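Long-range contacts in putative nudix hydrolase family member (Chromobacterium violaceum, PDB 3F13), which probably acts as a hydrolase of the Nudix family, whose members typically use magnesium to cleave nucleoside diphosphates linked to other groups: residues Leu11-Leu15 with Ile78-Asn82; Thr20-Glu24 with Val86-Ile90. All coordinates share one frame; numbering follows the deposited sequence.

Interaction 1 of 2, residues Leu11-Leu15 with Ile78-Asn82; sequences LPSDL and ITPFN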
loop_
_atom_site.group_PDB
_atom_site.type_symbol
_atom_site.label_atom_id
_atom_site.label_comp_id
_atom_site.label_asym_id
_atom_site.label_seq_id
_atom_site.Cartn_x
_atom_site.Cartn_y
_atom_site.Cartn_z
ATOM N N LEU B 11 29.845 11.492 -8.953
ATOM C CA LEU B 11 28.864 11.741 -7.844
ATOM C C LEU B 11 28.004 12.960 -8.155
ATOM O O LEU B 11 28.510 14.015 -8.557
ATOM C CB LEU B 11 29.594 11.929 -6.517
ATOM C CG LEU B 11 30.629 10.855 -6.200
ATOM C CD1 LEU B 11 31.816 11.511 -5.517
ATOM C CD2 LEU B 11 30.064 9.719 -5.339
ATOM N N PRO B 12 26.688 12.811 -7.981
ATOM C CA PRO B 12 25.717 13.801 -8.448
ATOM C C PRO B 12 25.526 14.948 -7.466
ATOM O O PRO B 12 26.013 14.887 -6.335
ATOM C CB PRO B 12 24.428 12.982 -8.579
ATOM C CG PRO B 12 24.567 11.921 -7.480
ATOM C CD PRO B 12 26.053 11.665 -7.307
ATOM N N SER B 13 24.843 16.003 -7.912
ATOM C CA SER B 13 24.502 17.128 -7.041
ATOM C C SER B 13 23.527 16.731 -5.958
ATOM O O SER B 13 23.408 17.431 -4.949
ATOM C CB SER B 13 23.846 18.274 -7.825
ATOM O OG SER B 13 24.793 18.931 -8.649
ATOM N N ASP B 14 22.790 15.651 -6.197
ATOM C CA ASP B 14 21.700 15.208 -5.312
ATOM C C ASP B 14 21.369 13.753 -5.677
ATOM O O ASP B 14 21.713 13.287 -6.772
ATOM C CB ASP B 14 20.424 16.028 -5.511
ATOM C CG ASP B 14 20.569 17.477 -5.107
ATOM O OD1 ASP B 14 20.668 17.780 -3.889
ATOM O OD2 ASP B 14 20.553 18.333 -6.024
ATOM N N LEU B 15 20.678 13.052 -4.780
ATOM C CA LEU B 15 20.236 11.675 -5.038
ATOM C C LEU B 15 18.816 11.635 -5.631
ATOM O O LEU B 15 17.914 12.329 -5.134
ATOM C CB LEU B 15 20.226 10.881 -3.720
ATOM C CG LEU B 15 21.539 10.802 -2.944
ATOM C CD1 LEU B 15 21.448 9.770 -1.796
ATOM C CD2 LEU B 15 22.679 10.426 -3.917
ATOM N N ILE B 78 20.111 3.914 0.559
ATOM C CA ILE B 78 20.775 4.913 -0.289
ATOM C C ILE B 78 22.050 4.362 -0.946
ATOM O O ILE B 78 22.790 3.578 -0.371
ATOM C CB ILE B 78 21.094 6.253 0.439
ATOM C CG1 ILE B 78 22.173 6.034 1.499
ATOM C CG2 ILE B 78 19.801 6.842 1.062
ATOM C CD1 ILE B 78 22.787 7.292 2.050
ATOM N N THR B 79 22.305 4.837 -2.148
ATOM C CA THR B 79 23.543 4.507 -2.852
ATOM C C THR B 79 24.134 5.842 -3.311
ATOM O O THR B 79 23.576 6.894 -3.014
ATOM C CB THR B 79 23.233 3.673 -4.088
ATOM O OG1 THR B 79 22.794 4.561 -5.116
ATOM C CG2 THR B 79 22.113 2.673 -3.775
ATOM N N PRO B 80 25.232 5.809 -4.088
ATOM C CA PRO B 80 25.845 7.106 -4.378
ATOM C C PRO B 80 25.000 7.981 -5.267
ATOM O O PRO B 80 25.162 9.201 -5.223
ATOM C CB PRO B 80 27.179 6.731 -5.058
ATOM C CG PRO B 80 27.525 5.358 -4.440
ATOM C CD PRO B 80 26.125 4.682 -4.418
ATOM N N PHE B 81 24.075 7.369 -6.009
ATOM C CA PHE B 81 23.244 8.078 -6.977
ATOM C C PHE B 81 21.747 8.198 -6.657
ATOM O O PHE B 81 21.085 9.129 -7.134
ATOM C CB PHE B 81 23.381 7.404 -8.340
ATOM C CG PHE B 81 24.721 7.645 -8.982
ATOM C CD1 PHE B 81 24.917 8.743 -9.819
ATOM C CD2 PHE B 81 25.780 6.810 -8.710
ATOM C CE1 PHE B 81 26.165 8.980 -10.399
ATOM C CE2 PHE B 81 27.025 7.040 -9.263
ATOM C CZ PHE B 81 27.222 8.132 -10.110
ATOM N N ASN B 82 21.232 7.227 -5.903
ATOM C CA ASN B 82 19.797 7.051 -5.711
ATOM C C ASN B 82 19.397 6.881 -4.245
ATOM O O ASN B 82 20.151 6.313 -3.430
ATOM C CB ASN B 82 19.345 5.845 -6.528
ATOM C CG ASN B 82 19.509 6.100 -8.023
ATOM O OD1 ASN B 82 19.106 7.152 -8.525
ATOM N ND2 ASN B 82 20.143 5.188 -8.714
HETATM O O HOH W 1 21.567 11.010 -8.990
#

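Interaction 2 of 2, residues Thr20-Glu24 with Val86-Ile90; sequences TAIIE and VYLCI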
loop_
_atom_site.group_PDB
_atom_site.type_symbol
_atom_site.label_atom_id
_atom_site.label_comp_id
_atom_site.label_asym_id
_atom_site.label_seq_id
_atom_site.Cartn_x
_atom_site.Cartn_y
_atom_site.Cartn_z
ATOM N N THR B 20 11.402 0.730 -4.790
ATOM C CA THR B 20 11.832 -0.611 -5.147
ATOM C C THR B 20 10.856 -1.559 -4.476
ATOM O O THR B 20 10.503 -1.292 -3.309
ATOM C CB THR B 20 13.250 -0.857 -4.609
ATOM O OG1 THR B 20 14.162 -0.032 -5.360
ATOM C CG2 THR B 20 13.655 -2.344 -4.717
ATOM N N ALA B 21 10.397 -2.600 -5.190
ATOM C CA ALA B 21 9.410 -3.584 -4.638
ATOM C C ALA B 21 10.018 -4.919 -4.323
ATOM O O ALA B 21 10.782 -5.476 -5.127
ATOM C CB ALA B 21 8.263 -3.830 -5.639
ATOM N N ILE B 22 9.630 -5.453 -3.182
ATOM C CA ILE B 22 9.894 -6.837 -2.862
ATOM C C ILE B 22 8.563 -7.528 -2.975
ATOM O O ILE B 22 7.663 -7.248 -2.179
ATOM C CB ILE B 22 10.368 -7.009 -1.420
ATOM C CG1 ILE B 22 11.796 -6.464 -1.238
ATOM C CG2 ILE B 22 10.254 -8.513 -1.040
ATOM C CD1 ILE B 22 12.135 -5.289 -2.059
ATOM N N ILE B 23 8.411 -8.387 -3.997
ATOM C CA ILE B 23 7.174 -9.115 -4.230
ATOM C C ILE B 23 7.436 -10.606 -4.102
ATOM O O ILE B 23 8.140 -11.179 -4.937
ATOM C CB ILE B 23 6.647 -8.853 -5.642
ATOM C CG1 ILE B 23 6.252 -7.392 -5.765
ATOM C CG2 ILE B 23 5.422 -9.734 -5.944
ATOM C CD1 ILE B 23 6.110 -6.948 -7.245
ATOM N N GLU B 24 6.861 -11.229 -3.083
ATOM C CA GLU B 24 7.107 -12.654 -2.859
ATOM C C GLU B 24 6.084 -13.482 -3.640
ATOM O O GLU B 24 4.873 -13.419 -3.396
ATOM C CB GLU B 24 7.070 -12.983 -1.360
ATOM C CG GLU B 24 8.190 -12.354 -0.580
ATOM C CD GLU B 24 8.933 -13.347 0.322
ATOM O OE1 GLU B 24 8.796 -14.573 0.103
ATOM O OE2 GLU B 24 9.653 -12.906 1.248
ATOM N N VAL B 86 11.992 1.126 0.009
ATOM C CA VAL B 86 11.758 -0.270 -0.311
ATOM C C VAL B 86 10.452 -0.736 0.321
ATOM O O VAL B 86 10.256 -0.487 1.505
ATOM C CB VAL B 86 12.920 -1.125 0.268
ATOM C CG1 VAL B 86 12.731 -2.635 -0.049
ATOM C CG2 VAL B 86 14.237 -0.634 -0.334
ATOM N N TYR B 87 9.594 -1.420 -0.448
ATOM C CA TYR B 87 8.255 -1.838 0.013
ATOM C C TYR B 87 7.981 -3.308 -0.289
ATOM O O TYR B 87 8.272 -3.786 -1.404
ATOM C CB TYR B 87 7.141 -1.093 -0.741
ATOM C CG TYR B 87 7.287 0.415 -0.778
ATOM C CD1 TYR B 87 6.541 1.220 0.088
ATOM C CD2 TYR B 87 8.172 1.037 -1.666
ATOM C CE1 TYR B 87 6.646 2.589 0.084
ATOM C CE2 TYR B 87 8.272 2.455 -1.691
ATOM C CZ TYR B 87 7.527 3.210 -0.775
ATOM O OH TYR B 87 7.595 4.606 -0.786
ATOM N N LEU B 88 7.335 -3.995 0.639
ATOM C CA LEU B 88 6.866 -5.367 0.413
ATOM C C LEU B 88 5.481 -5.184 -0.190
ATOM O O LEU B 88 4.646 -4.487 0.401
ATOM C CB LEU B 88 6.715 -6.101 1.745
ATOM C CG LEU B 88 6.135 -7.529 1.640
ATOM C CD1 LEU B 88 7.079 -8.487 0.928
ATOM C CD2 LEU B 88 5.805 -8.096 3.030
ATOM N N CYS B 89 5.256 -5.730 -1.373
ATOM C CA CYS B 89 3.970 -5.545 -2.070
ATOM C C CYS B 89 3.221 -6.846 -2.339
ATOM O O CYS B 89 3.831 -7.851 -2.663
ATOM C CB CYS B 89 4.203 -4.873 -3.414
ATOM S SG CYS B 89 5.218 -3.369 -3.354
ATOM N N ILE B 90 1.891 -6.784 -2.244
ATOM C CA ILE B 90 0.989 -7.833 -2.672
ATOM C C ILE B 90 0.214 -7.360 -3.913
ATOM O O ILE B 90 -0.323 -6.230 -3.966
ATOM C CB ILE B 90 -0.150 -8.065 -1.640
ATOM C CG1 ILE B 90 0.345 -8.019 -0.206
ATOM C CG2 ILE B 90 -0.996 -9.288 -2.030
ATOM C CD1 ILE B 90 -0.709 -8.559 0.747
HETATM O O HOH W 2 4.892 -10.101 -1.460
#

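Interaction 1 of 2, residues Leu11-Leu15 with Ile78-Asn82
L15 and F81 carry most of this contact, in which residues 11-15 lie against the tight turn formed by I78-N82. The apolar contacts come first. P12 sets its CD over one face of the F81 ring, with CG 4.0 Å from F81 CD1 and CD just as near. F81 reaches it although its CB sets off away from the N-terminal segment: CG stands beside the backbone N (chi1 -72°), which brings the ring back alongside the proline. L11 adds a looser touch, CD2 on CB of P80. L15 uses both branches: CD1 goes to CB of I78 at 4.2 Å, while CD2 sits only 3.1 Å from the carbonyl O of P80, a close approach of a methyl to an oxygen. That same P80 O also meets the CD of P12 at 3.3 Å, so two carbon groups crowd one carbonyl.

The polar part is thinner. No direct hydrogen bond joins the segments; instead water 1 donates to F81 O (2.7 Å) and, at a longer 3.2 Å, to D14 O, while a CA-H...O contact runs from L15 CA to F81 O at 3.4 Å.

Within the turn, T79 OG1 accepts from the backbone N of both F81 and N82, and T79 N bonds to N82 O, which fixes the loop that L15 packs on. Just beyond, F81 and A16 share a backbone hydrogen bond. This is the surface end of the sheet, where an ST turn and ST motif shape the hairpin connection between strands 70-78 and 82-90, and the chain's N-terminal lead-in runs past it into strand 16-25.

Interaction 2 of 2, residues Thr20-Glu24 with Val86-Ile90
In I22, CG1 stands beside the backbone N (chi1 -71°) and chi2 has an unusual value of 34°, which carries CD1 over to V86; CG2, on the other branch, faces L88. V86 meets it with CG1, and the two methyls end 3.4 Å apart, tighter than usual for carbons. L88 brings CD1 to 3.7 Å from I22 CG2; these two side chains cross at about a right angle. L88 CD1 also comes 3.4 Å from the carbonyl O of I22.

The backbones run parallel, with T20 beside V86, A21 beside Y87 and I22 beside L88. Y87 bonds twice to the one neighbouring strand, on either side of A21: its N donates to T20 O at 3.0 Å, and its O accepts from I22 N at 2.8 Å in a nearly straight bond (177°). C89 N then bonds to I22 O, arriving tilted from that carbonyl's plane. The pairing joins strands 16-25 and 82-90 in the mixed sheet at the centre of the Nudix fold, a sheet with helices on both faces. T20, I22, V86 and L88 share one face, where L88 and E24 reach L145 of helix 136-157. A21 and Y87 look to the other, toward helix 52-64; there A21 CB touches C89 SG at 3.8 Å, and I60 and L56 close over them.

Past I22 the strands part. I23 CG1 still rests on C89 CB at 4.0 Å, but water 2 takes over the backbone link, accepting from E24 N and donating to C89 O, both at 2.8 Å. The E24 carboxylate turns elsewhere, its OE2 held by a salt bridge to R131 and a hydrogen bond from Y127.

Interaction 1 sits in the lead-ins to strands 16-25 and 82-90, and interaction 2 lies on the strands themselves: their centres are 22 Å apart, and the paired segments follow one another in the same order along the chain. Interaction 1 is a surface contact about 20 Å from the centre of the chain, where the lead-in to strand 16-25 meets the turn before strand 82-90; interaction 2 lies about 3 Å from that centre. The outer contact has no direct hydrogen bond, whereas three backbone bonds join the inner pair. Helix 52-64, which covers A21 and Y87 in interaction 2, corresponds in position to the Nudix-box helix that carries metal-binding residues in relatives.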